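Local coordinates for protein 3-chlorocatechol 1,2-dioxygenase (Rhodococcus opacus, PDB 2BOY) that probably catalyses the iron(III)-dependent intradiol ring cleavage of catechol and chlorinated catechols during the breakdown of aromatic compounds, at residues A[121-126]-A[146-151]; A[162-167]-A[190-195]; A[186-191]-A[205-210]. One frame throughout, in Å; residues are numbered along the deposited sequence.

Contact 1 of 3, residues A[121-126]-A[146-151]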
loop_
_atom_site.group_PDB
_atom_site.type_symbol
_atom_site.label_atom_id
_atom_site.label_comp_id
_atom_site.label_asym_id
_atom_site.label_seq_id
_atom_site.Cartn_x
_atom_site.Cartn_y
_atom_site.Cartn_z
ATOM N N LEU A 121 18.165 -31.308 1.713
ATOM C CA LEU A 121 17.230 -31.199 0.597
ATOM C C LEU A 121 17.335 -29.776 0.089
ATOM O O LEU A 121 17.330 -28.824 0.896
ATOM C CB LEU A 121 15.777 -31.505 1.023
ATOM C CG LEU A 121 15.235 -32.936 1.294
ATOM C CD1 LEU A 121 16.275 -34.041 1.487
ATOM C CD2 LEU A 121 14.243 -32.953 2.468
ATOM N N LEU A 122 17.485 -29.630 -1.228
ATOM C CA LEU A 122 17.570 -28.290 -1.834
ATOM C C LEU A 122 16.489 -28.171 -2.890
ATOM O O LEU A 122 16.352 -29.058 -3.736
ATOM C CB LEU A 122 18.948 -28.017 -2.481
ATOM C CG LEU A 122 20.204 -27.996 -1.599
ATOM C CD1 LEU A 122 20.788 -29.408 -1.512
ATOM C CD2 LEU A 122 21.220 -27.034 -2.113
ATOM N N ASP A 123 15.710 -27.095 -2.809
ATOM C CA ASP A 123 14.700 -26.769 -3.780
ATOM C C ASP A 123 15.312 -25.647 -4.604
ATOM O O ASP A 123 15.667 -24.618 -4.044
ATOM C CB ASP A 123 13.473 -26.229 -3.046
ATOM C CG ASP A 123 12.182 -26.833 -3.530
ATOM O OD1 ASP A 123 11.342 -27.199 -2.704
ATOM O OD2 ASP A 123 11.893 -26.966 -4.723
ATOM N N MET A 124 15.387 -25.793 -5.922
ATOM C CA MET A 124 15.994 -24.719 -6.745
ATOM C C MET A 124 15.031 -24.303 -7.831
ATOM O O MET A 124 14.339 -25.153 -8.365
ATOM C CB MET A 124 17.309 -25.205 -7.344
ATOM C CG MET A 124 18.268 -24.090 -7.830
ATOM S SD MET A 124 17.891 -23.378 -9.501
ATOM C CE MET A 124 18.993 -24.318 -10.576
ATOM N N TRP A 125 14.889 -22.995 -8.054
ATOM C CA TRP A 125 14.080 -22.517 -9.175
ATOM C C TRP A 125 14.788 -21.360 -9.821
ATOM O O TRP A 125 15.549 -20.635 -9.172
ATOM C CB TRP A 125 12.619 -22.165 -8.768
ATOM C CG TRP A 125 12.416 -21.001 -7.817
ATOM C CD1 TRP A 125 11.862 -19.796 -8.122
ATOM C CD2 TRP A 125 12.668 -20.974 -6.387
ATOM N NE1 TRP A 125 11.766 -19.007 -6.997
ATOM C CE2 TRP A 125 12.284 -19.683 -5.920
ATOM C CE3 TRP A 125 13.216 -21.897 -5.468
ATOM C CZ2 TRP A 125 12.430 -19.273 -4.567
ATOM C CZ3 TRP A 125 13.366 -21.502 -4.119
ATOM C CH2 TRP A 125 12.983 -20.190 -3.686
ATOM N N GLN A 126 14.524 -21.173 -11.109
ATOM C CA GLN A 126 15.208 -20.152 -11.868
ATOM C C GLN A 126 14.335 -19.879 -13.075
ATOM O O GLN A 126 13.472 -20.691 -13.422
ATOM C CB GLN A 126 16.599 -20.648 -12.333
ATOM C CG GLN A 126 16.509 -21.824 -13.379
ATOM C CD GLN A 126 17.839 -22.157 -13.987
ATOM O OE1 GLN A 126 18.574 -22.996 -13.473
ATOM N NE2 GLN A 126 18.148 -21.517 -15.119
ATOM N N ARG A 146 12.486 -26.005 -12.273
ATOM C CA ARG A 146 12.219 -26.155 -10.833
ATOM C C ARG A 146 12.517 -27.594 -10.453
ATOM O O ARG A 146 11.995 -28.537 -11.090
ATOM C CB ARG A 146 10.733 -25.851 -10.574
ATOM C CG ARG A 146 10.315 -24.416 -10.909
ATOM C CD ARG A 146 8.820 -24.098 -10.697
ATOM N NE ARG A 146 8.476 -22.725 -11.061
ATOM C CZ ARG A 146 8.586 -21.652 -10.267
ATOM N NH1 ARG A 146 9.078 -21.752 -9.004
ATOM N NH2 ARG A 146 8.197 -20.465 -10.730
ATOM N N GLY A 147 13.331 -27.806 -9.404
ATOM C CA GLY A 147 13.662 -29.170 -9.016
ATOM C C GLY A 147 14.167 -29.295 -7.591
ATOM O O GLY A 147 14.699 -28.319 -7.019
ATOM N N LYS A 148 14.068 -30.505 -7.064
ATOM C CA LYS A 148 14.605 -30.822 -5.746
ATOM C C LYS A 148 15.734 -31.835 -5.893
ATOM O O LYS A 148 15.597 -32.820 -6.618
ATOM C CB LYS A 148 13.524 -31.426 -4.864
ATOM C CG LYS A 148 12.414 -30.434 -4.552
ATOM C CD LYS A 148 11.307 -31.122 -3.842
ATOM C CE LYS A 148 10.306 -30.132 -3.290
ATOM N NZ LYS A 148 9.375 -30.914 -2.487
ATOM N N ILE A 149 16.818 -31.598 -5.169
ATOM C CA ILE A 149 17.959 -32.503 -5.123
ATOM C C ILE A 149 18.396 -32.687 -3.670
ATOM O O ILE A 149 17.888 -32.001 -2.751
ATOM C CB ILE A 149 19.101 -31.909 -5.919
ATOM C CG1 ILE A 149 19.308 -30.480 -5.464
ATOM C CG2 ILE A 149 18.744 -31.887 -7.418
ATOM C CD1 ILE A 149 20.618 -29.897 -5.835
ATOM N N ARG A 150 19.302 -33.637 -3.465
ATOM C CA ARG A 150 19.781 -33.981 -2.125
ATOM C C ARG A 150 21.296 -33.987 -2.183
ATOM O O ARG A 150 21.841 -34.430 -3.194
ATOM C CB ARG A 150 19.342 -35.402 -1.751
ATOM C CG ARG A 150 17.860 -35.585 -1.449
ATOM C CD ARG A 150 17.514 -37.078 -1.334
ATOM N NE ARG A 150 16.582 -37.413 -0.247
ATOM C CZ ARG A 150 16.953 -37.734 0.990
ATOM N NH1 ARG A 150 18.233 -37.711 1.337
ATOM N NH2 ARG A 150 16.034 -38.057 1.893
ATOM N N THR A 151 21.987 -33.559 -1.121
ATOM C CA THR A 151 23.431 -33.777 -1.059
ATOM C C THR A 151 23.686 -35.260 -0.827
ATOM O O THR A 151 22.853 -35.950 -0.170
ATOM C CB THR A 151 24.116 -32.984 0.070
ATOM O OG1 THR A 151 23.492 -33.268 1.347
ATOM C CG2 THR A 151 23.950 -31.458 -0.165
#
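The indole of W125 and the guanidinium of R146 lie with their planes only 14° apart, and R146 NH1 reaches W125 CD1 obliquely at 3.5 Å. An arginine suits this place: its chain, extended from CG to NE, carries the flat cation to the ring while NE bonds S134 and NH1 the carbonyl of Y78. The indole also stacks on the ring of the iron ligand H193. At the far end, in one of two conformers of L121, its CD1 rests 3.7 Å above the centre of one face of the R150 guanidinium, a less certain contact; R150 NH1 forms a salt bridge with D119. Between these ends runs an antiparallel ladder of the dioxygenase-domain β-sheet, with L122 and I149 (N of L122 to O of I149, 2.8 Å) and M124 and G147 as hydrogen-bonded pairs. L122 CB meets I149 CG1 at 3.9 Å on the buried face, where both also pack on F157. On the face shared with W125 and R146, the partly exposed D123 and K148 run side by side, OD1 of D123 lying 3.2 Å from CE of K148 but 4.2 Å from its NZ, too far for a salt bridge. An alanine in place of D123 would probably leave the K148 ammonium without this nearby opposite charge. L122 crosses T151 at about a right angle, CD1 of L122 coming 4.0 Å from CG2 of T151.

Contact 2 of 3, residues A[162-167]-A[190-195]. With FE (Fe (III) ion), chain I; BHO (benzhydroxamic acid), chain J.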
loop_
_atom_site.group_PDB
_atom_site.type_symbol
_atom_site.label_atom_id
_atom_site.label_comp_id
_atom_site.label_asym_id
_atom_site.label_seq_id
_atom_site.Cartn_x
_atom_site.Cartn_y
_atom_site.Cartn_z
ATOM N N ILE A 162 20.784 -24.488 -17.366
ATOM C CA ILE A 162 21.160 -23.493 -18.351
ATOM C C ILE A 162 21.337 -22.195 -17.580
ATOM O O ILE A 162 20.744 -22.052 -16.517
ATOM C CB ILE A 162 20.058 -23.478 -19.456
ATOM C CG1 ILE A 162 20.498 -24.446 -20.572
ATOM C CG2 ILE A 162 19.780 -22.099 -19.995
ATOM C CD1 ILE A 162 19.343 -25.104 -21.320
ATOM N N VAL A 163 22.213 -21.301 -18.036
ATOM C CA VAL A 163 22.357 -19.982 -17.388
ATOM C C VAL A 163 21.074 -19.187 -17.561
ATOM O O VAL A 163 20.657 -18.946 -18.705
ATOM C CB VAL A 163 23.583 -19.189 -17.935
ATOM C CG1 VAL A 163 23.754 -17.873 -17.189
ATOM C CG2 VAL A 163 24.860 -20.027 -17.801
ATOM N N PRO A 164 20.420 -18.772 -16.450
ATOM C CA PRO A 164 19.184 -18.006 -16.570
ATOM C C PRO A 164 19.501 -16.623 -17.136
ATOM O O PRO A 164 20.597 -16.117 -16.925
ATOM C CB PRO A 164 18.675 -17.860 -15.094
ATOM C CG PRO A 164 19.967 -17.938 -14.246
ATOM C CD PRO A 164 20.874 -18.920 -15.043
ATOM N N ALA A 165 18.550 -16.039 -17.850
ATOM C CA ALA A 165 18.617 -14.632 -18.233
ATOM C C ALA A 165 18.207 -13.736 -17.066
ATOM O O ALA A 165 17.419 -14.145 -16.228
ATOM C CB ALA A 165 17.669 -14.362 -19.424
ATOM N N PRO A 166 18.685 -12.498 -17.065
ATOM C CA PRO A 166 18.087 -11.464 -16.228
ATOM C C PRO A 166 16.609 -11.301 -16.583
ATOM O O PRO A 166 16.199 -11.655 -17.682
ATOM C CB PRO A 166 18.822 -10.186 -16.644
ATOM C CG PRO A 166 20.051 -10.610 -17.338
ATOM C CD PRO A 166 19.828 -11.999 -17.863
ATOM N N TYR A 167 15.850 -10.751 -15.623
ATOM C CA TYR A 167 14.377 -10.686 -15.566
ATOM C C TYR A 167 13.975 -9.186 -15.498
ATOM O O TYR A 167 14.587 -8.466 -14.708
ATOM C CB TYR A 167 13.926 -11.409 -14.253
ATOM C CG TYR A 167 12.417 -11.451 -13.996
ATOM C CD1 TYR A 167 11.798 -10.584 -13.075
ATOM C CD2 TYR A 167 11.612 -12.371 -14.662
ATOM C CE1 TYR A 167 10.397 -10.624 -12.864
ATOM C CE2 TYR A 167 10.230 -12.423 -14.447
ATOM C CZ TYR A 167 9.630 -11.538 -13.568
ATOM O OH TYR A 167 8.258 -11.601 -13.385
ATOM N N ALA A 190 20.674 -11.974 -13.442
ATOM C CA ALA A 190 20.364 -13.428 -13.533
ATOM C C ALA A 190 20.678 -14.110 -12.231
ATOM O O ALA A 190 21.667 -13.759 -11.625
ATOM C CB ALA A 190 21.207 -14.051 -14.639
ATOM N N HIS A 191 19.866 -15.089 -11.817
ATOM C CA HIS A 191 20.068 -15.733 -10.500
ATOM C C HIS A 191 19.422 -17.127 -10.410
ATOM O O HIS A 191 18.468 -17.438 -11.138
ATOM C CB HIS A 191 19.489 -14.829 -9.378
ATOM C CG HIS A 191 18.049 -14.495 -9.587
ATOM N ND1 HIS A 191 17.630 -13.439 -10.361
ATOM C CD2 HIS A 191 16.931 -15.146 -9.193
ATOM C CE1 HIS A 191 16.306 -13.441 -10.418
ATOM N NE2 HIS A 191 15.856 -14.461 -9.696
ATOM N N LEU A 192 19.939 -17.941 -9.483
ATOM C CA LEU A 192 19.388 -19.223 -9.129
ATOM C C LEU A 192 18.864 -19.042 -7.712
ATOM O O LEU A 192 19.613 -18.510 -6.871
ATOM C CB LEU A 192 20.486 -20.285 -9.108
ATOM C CG LEU A 192 21.307 -20.386 -10.402
ATOM C CD1 LEU A 192 22.328 -21.508 -10.235
ATOM C CD2 LEU A 192 20.292 -20.729 -11.531
ATOM N N HIS A 193 17.614 -19.465 -7.476
ATOM C CA HIS A 193 16.947 -19.398 -6.123
ATOM C C HIS A 193 17.140 -20.727 -5.405
ATOM O O HIS A 193 17.030 -21.766 -6.044
ATOM C CB HIS A 193 15.442 -19.257 -6.285
ATOM C CG HIS A 193 14.980 -17.886 -6.700
ATOM N ND1 HIS A 193 14.787 -16.880 -5.783
ATOM C CD2 HIS A 193 14.620 -17.372 -7.910
ATOM C CE1 HIS A 193 14.370 -15.789 -6.409
ATOM N NE2 HIS A 193 14.275 -16.060 -7.703
ATOM N N TRP A 194 17.302 -20.739 -4.064
ATOM C CA TRP A 194 17.493 -21.992 -3.350
ATOM C C TRP A 194 16.784 -21.907 -2.001
ATOM O O TRP A 194 16.848 -20.868 -1.345
ATOM C CB TRP A 194 18.968 -22.212 -3.029
ATOM C CG TRP A 194 19.879 -22.217 -4.217
ATOM C CD1 TRP A 194 20.418 -21.128 -4.842
ATOM C CD2 TRP A 194 20.367 -23.367 -4.915
ATOM N NE1 TRP A 194 21.187 -21.543 -5.905
ATOM C CE2 TRP A 194 21.188 -22.908 -5.958
ATOM C CE3 TRP A 194 20.179 -24.757 -4.771
ATOM C CZ2 TRP A 194 21.841 -23.773 -6.832
ATOM C CZ3 TRP A 194 20.829 -25.622 -5.657
ATOM C CH2 TRP A 194 21.641 -25.124 -6.665
ATOM N N ILE A 195 16.077 -22.973 -1.652
ATOM C CA ILE A 195 15.632 -23.193 -0.253
ATOM C C ILE A 195 16.265 -24.501 0.152
ATOM O O ILE A 195 16.077 -25.521 -0.527
ATOM C CB ILE A 195 14.094 -23.213 -0.131
ATOM C CG1 ILE A 195 13.532 -21.792 -0.353
ATOM C CG2 ILE A 195 13.639 -23.735 1.302
ATOM C CD1 ILE A 195 11.999 -21.758 -0.571
HETATM FE FE FE I . 13.857 -14.734 -9.382
HETATM C C1 BHO J . 11.978 -11.772 -7.712
HETATM C C2 BHO J . 12.189 -10.948 -6.505
HETATM C C3 BHO J . 11.413 -9.800 -6.336
HETATM C C4 BHO J . 10.477 -9.453 -7.323
HETATM C C5 BHO J . 10.297 -10.231 -8.454
HETATM C C6 BHO J . 11.051 -11.386 -8.666
HETATM C C BHO J . 12.810 -13.004 -7.888
HETATM O O1 BHO J . 13.881 -13.002 -7.376
HETATM N N BHO J . 12.490 -14.068 -8.596
HETATM O O2 BHO J . 11.400 -14.658 -8.524
HETATM O O HOH W 1 17.402 -14.943 -13.579
#
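P164 and A190 touch although no direct hydrogen bond spans their two segments; the polar link is made by one water. It donates to A165 O at 2.8 Å and accepts from the backbone N of H191 at 3.0 Å, so the loop carbonyl and the backbone of the iron ligand H191 are joined through the water. The same water sits above one face of the H191 imidazole, offset toward its rim. Direct contact is by van der Waals packing, of carbon on carbon and carbon on carbonyl oxygen. The methyl of A190 points at the loop, its CB only 3.1 Å from P164 O and 4.1 Å from P166 CD; a small side chain suits a place where two prolines and a carbonyl come so near. P164 CG lies 3.5 Å from H191 O and 3.9 Å from L192 CD2, the proline ring and the leucine crossing at about a right angle. The restricted backbone of the prolines probably helps set the course of the loop alongside strand 187-197. This strand turns two histidines to the ferric ion: H191 NE2 binds it at 2.0 Å and H193 NE2 at 2.2 Å. For H191, CG stands between the backbone N and the carbonyl carbon (chi1 56°), which brings the ring to the iron, while the hydrogen bond from ND1 to P189 O helps fix its rotation. Y133 completes the protein ligands, and benzhydroxamic acid occupies a further position, its very short iron-nitrogen bond being doubtful in detail. Two histidines and a tyrosine are ligands also used by other intradiol dioxygenases, whose resting iron usually carries a second tyrosine and in which Fe(III) is thought to activate the bound catechol for attack by oxygen.

Contact 3 of 3, residues A[186-191]-A[205-210]. With FE (Fe (III) ion), chain I; BHO (benzhydroxamic acid), chain J.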
loop_
_atom_site.group_PDB
_atom_site.type_symbol
_atom_site.label_atom_id
_atom_site.label_comp_id
_atom_site.label_asym_id
_atom_site.label_seq_id
_atom_site.Cartn_x
_atom_site.Cartn_y
_atom_site.Cartn_z
ATOM N N ALA A 186 13.691 -1.814 -14.324
ATOM C CA ALA A 186 12.880 -2.870 -13.745
ATOM C C ALA A 186 13.590 -4.223 -13.712
ATOM O O ALA A 186 12.926 -5.251 -13.653
ATOM C CB ALA A 186 11.580 -2.974 -14.542
ATOM N N TRP A 187 14.926 -4.240 -13.758
ATOM C CA TRP A 187 15.663 -5.499 -13.978
ATOM C C TRP A 187 16.218 -6.110 -12.696
ATOM O O TRP A 187 16.772 -5.396 -11.874
ATOM C CB TRP A 187 16.880 -5.244 -14.849
ATOM C CG TRP A 187 16.515 -4.943 -16.265
ATOM C CD1 TRP A 187 16.296 -3.688 -16.833
ATOM C CD2 TRP A 187 16.309 -5.896 -17.304
ATOM N NE1 TRP A 187 15.994 -3.827 -18.170
ATOM C CE2 TRP A 187 15.997 -5.167 -18.492
ATOM C CE3 TRP A 187 16.363 -7.306 -17.368
ATOM C CZ2 TRP A 187 15.727 -5.806 -19.707
ATOM C CZ3 TRP A 187 16.112 -7.932 -18.581
ATOM C CH2 TRP A 187 15.784 -7.182 -19.732
ATOM N N ARG A 188 16.130 -7.432 -12.609
ATOM C CA ARG A 188 16.959 -8.231 -11.695
ATOM C C ARG A 188 18.101 -8.878 -12.525
ATOM O O ARG A 188 17.845 -9.377 -13.629
ATOM C CB ARG A 188 16.112 -9.369 -11.095
ATOM C CG ARG A 188 14.890 -8.889 -10.312
ATOM C CD ARG A 188 14.662 -9.719 -9.022
ATOM N NE ARG A 188 15.873 -9.615 -8.209
ATOM C CZ ARG A 188 16.452 -10.607 -7.551
ATOM N NH1 ARG A 188 15.934 -11.840 -7.578
ATOM N NH2 ARG A 188 17.590 -10.354 -6.916
ATOM N N PRO A 189 19.312 -8.948 -11.968
ATOM C CA PRO A 189 20.409 -9.675 -12.627
ATOM C C PRO A 189 20.032 -11.161 -12.606
ATOM O O PRO A 189 19.133 -11.546 -11.816
ATOM C CB PRO A 189 21.610 -9.419 -11.719
ATOM C CG PRO A 189 20.998 -9.266 -10.351
ATOM C CD PRO A 189 19.708 -8.441 -10.627
ATOM N N ALA A 190 20.674 -11.974 -13.442
ATOM C CA ALA A 190 20.364 -13.428 -13.533
ATOM C C ALA A 190 20.678 -14.110 -12.231
ATOM O O ALA A 190 21.667 -13.759 -11.625
ATOM C CB ALA A 190 21.207 -14.051 -14.639
ATOM N N HIS A 191 19.866 -15.089 -11.817
ATOM C CA HIS A 191 20.068 -15.733 -10.500
ATOM C C HIS A 191 19.422 -17.127 -10.410
ATOM O O HIS A 191 18.468 -17.438 -11.138
ATOM C CB HIS A 191 19.489 -14.829 -9.378
ATOM C CG HIS A 191 18.049 -14.495 -9.587
ATOM N ND1 HIS A 191 17.630 -13.439 -10.361
ATOM C CD2 HIS A 191 16.931 -15.146 -9.193
ATOM C CE1 HIS A 191 16.306 -13.441 -10.418
ATOM N NE2 HIS A 191 15.856 -14.461 -9.696
ATOM N N THR A 205 17.358 -19.758 2.932
ATOM C CA THR A 205 16.876 -19.233 1.642
ATOM C C THR A 205 17.863 -18.275 1.056
ATOM O O THR A 205 18.249 -17.294 1.695
ATOM C CB THR A 205 15.537 -18.539 1.865
ATOM O OG1 THR A 205 14.577 -19.534 2.262
ATOM C CG2 THR A 205 14.965 -17.961 0.483
ATOM N N THR A 206 18.232 -18.481 -0.216
ATOM C CA THR A 206 19.241 -17.609 -0.774
ATOM C C THR A 206 19.144 -17.585 -2.312
ATOM O O THR A 206 18.282 -18.245 -2.896
ATOM C CB THR A 206 20.659 -18.043 -0.246
ATOM O OG1 THR A 206 21.639 -17.035 -0.535
ATOM C CG2 THR A 206 21.189 -19.350 -0.887
ATOM N N GLN A 207 20.015 -16.804 -2.925
ATOM C CA GLN A 207 20.049 -16.660 -4.394
ATOM C C GLN A 207 21.498 -16.595 -4.777
ATOM O O GLN A 207 22.300 -16.028 -4.033
ATOM C CB GLN A 207 19.454 -15.321 -4.792
ATOM C CG GLN A 207 17.953 -15.246 -4.566
ATOM C CD GLN A 207 17.305 -14.091 -5.275
ATOM O OE1 GLN A 207 17.718 -13.702 -6.377
ATOM N NE2 GLN A 207 16.267 -13.553 -4.662
ATOM N N LEU A 208 21.842 -17.089 -5.965
ATOM C CA LEU A 208 23.234 -16.926 -6.417
ATOM C C LEU A 208 23.202 -16.226 -7.771
ATOM O O LEU A 208 22.363 -16.546 -8.579
ATOM C CB LEU A 208 23.924 -18.300 -6.530
ATOM C CG LEU A 208 24.018 -19.024 -5.167
ATOM C CD1 LEU A 208 24.485 -20.470 -5.310
ATOM C CD2 LEU A 208 24.926 -18.246 -4.194
ATOM N N TYR A 209 24.093 -15.271 -7.966
ATOM C CA TYR A 209 24.147 -14.395 -9.136
ATOM C C TYR A 209 25.443 -14.684 -9.890
ATOM O O TYR A 209 26.265 -15.447 -9.416
ATOM C CB TYR A 209 24.172 -12.955 -8.665
ATOM C CG TYR A 209 23.004 -12.594 -7.770
ATOM C CD1 TYR A 209 23.123 -12.652 -6.386
ATOM C CD2 TYR A 209 21.783 -12.185 -8.326
ATOM C CE1 TYR A 209 22.047 -12.341 -5.568
ATOM C CE2 TYR A 209 20.695 -11.873 -7.512
ATOM C CZ TYR A 209 20.844 -11.950 -6.140
ATOM O OH TYR A 209 19.786 -11.621 -5.322
ATOM N N PHE A 210 25.618 -14.107 -11.072
ATOM C CA PHE A 210 26.786 -14.410 -11.938
ATOM C C PHE A 210 27.635 -13.144 -12.028
ATOM O O PHE A 210 27.117 -12.096 -12.419
ATOM C CB PHE A 210 26.281 -14.882 -13.285
ATOM C CG PHE A 210 25.447 -16.115 -13.191
ATOM C CD1 PHE A 210 24.063 -16.041 -13.105
ATOM C CD2 PHE A 210 26.056 -17.364 -13.088
ATOM C CE1 PHE A 210 23.317 -17.177 -12.961
ATOM C CE2 PHE A 210 25.300 -18.509 -12.948
ATOM C CZ PHE A 210 23.928 -18.413 -12.885
HETATM FE FE FE I . 13.857 -14.734 -9.382
HETATM C C1 BHO J . 11.978 -11.772 -7.712
HETATM C C2 BHO J . 12.189 -10.948 -6.505
HETATM C C3 BHO J . 11.413 -9.800 -6.336
HETATM C C4 BHO J . 10.477 -9.453 -7.323
HETATM C C5 BHO J . 10.297 -10.231 -8.454
HETATM C C6 BHO J . 11.051 -11.386 -8.666
HETATM C C BHO J . 12.810 -13.004 -7.888
HETATM O O1 BHO J . 13.881 -13.002 -7.376
HETATM N N BHO J . 12.490 -14.068 -8.596
HETATM O O2 BHO J . 11.400 -14.658 -8.524
HETATM O O HOH W 2 23.746 -12.257 -12.226
#
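The pocket that holds benzhydroxamic acid is walled here by R188 and Q207, which meet tip to tip beside the iron ligand H191. NH1 of R188 donates to Q207 OE1 at 2.8 Å and 161°, meeting a lone pair of OE1 in the amide plane, although guanidinium and amide planes stand 79° apart. The same NH1 sits 3.2 Å above one face of the H191 ring, toward its rim. NH2 of the arginine reaches Y209 OH at 3.0 Å, nearly in the guanidinium plane, and forms a salt bridge with D219. Bends at chi2 and chi3 swing the guanidinium round to these partners. A glutamine suits its place because its two ends do different work: OE1 receives the arginine and lies over one face of the H191 ring, 3.3 Å from CD2, while NE2 bonds the carbonyl of I74, which fixes the flip of the amide. These strands, 187-197 and 204-210, form a β-hairpin of the dioxygenase sheet. P189 CG comes obliquely against the tyrosine ring, 3.6 Å from CD2 of Y209. The A190 methyl comes to F210 CD1 at 3.8 Å, and a water donates to A190 O (2.6 Å) and accepts from F210 N (2.9 Å).

In the fold
Contacts 2 and 3 share A190 and H191 on strand 187-197 and both reach the iron and the bound hydroxamate, whereas contact 1 lies farther from the centre of the chain, on strands 121-125 and 146-150. Strand 121-125 is the neighbour of 187-197 in one sheet, and backbone bonds between W125 and H193 and between D123 and I195 join contacts 1 and 2. Contacts 1 and 3 are mostly buried, although contact 1 is exposed at its L121 and R150 end; contact 2 is partly buried. Chemistry follows place: a regular backbone ladder with charged side chains along one face in 1, prolines, water and metal in 2, and a polar pocket wall backed by apolar packing in 3.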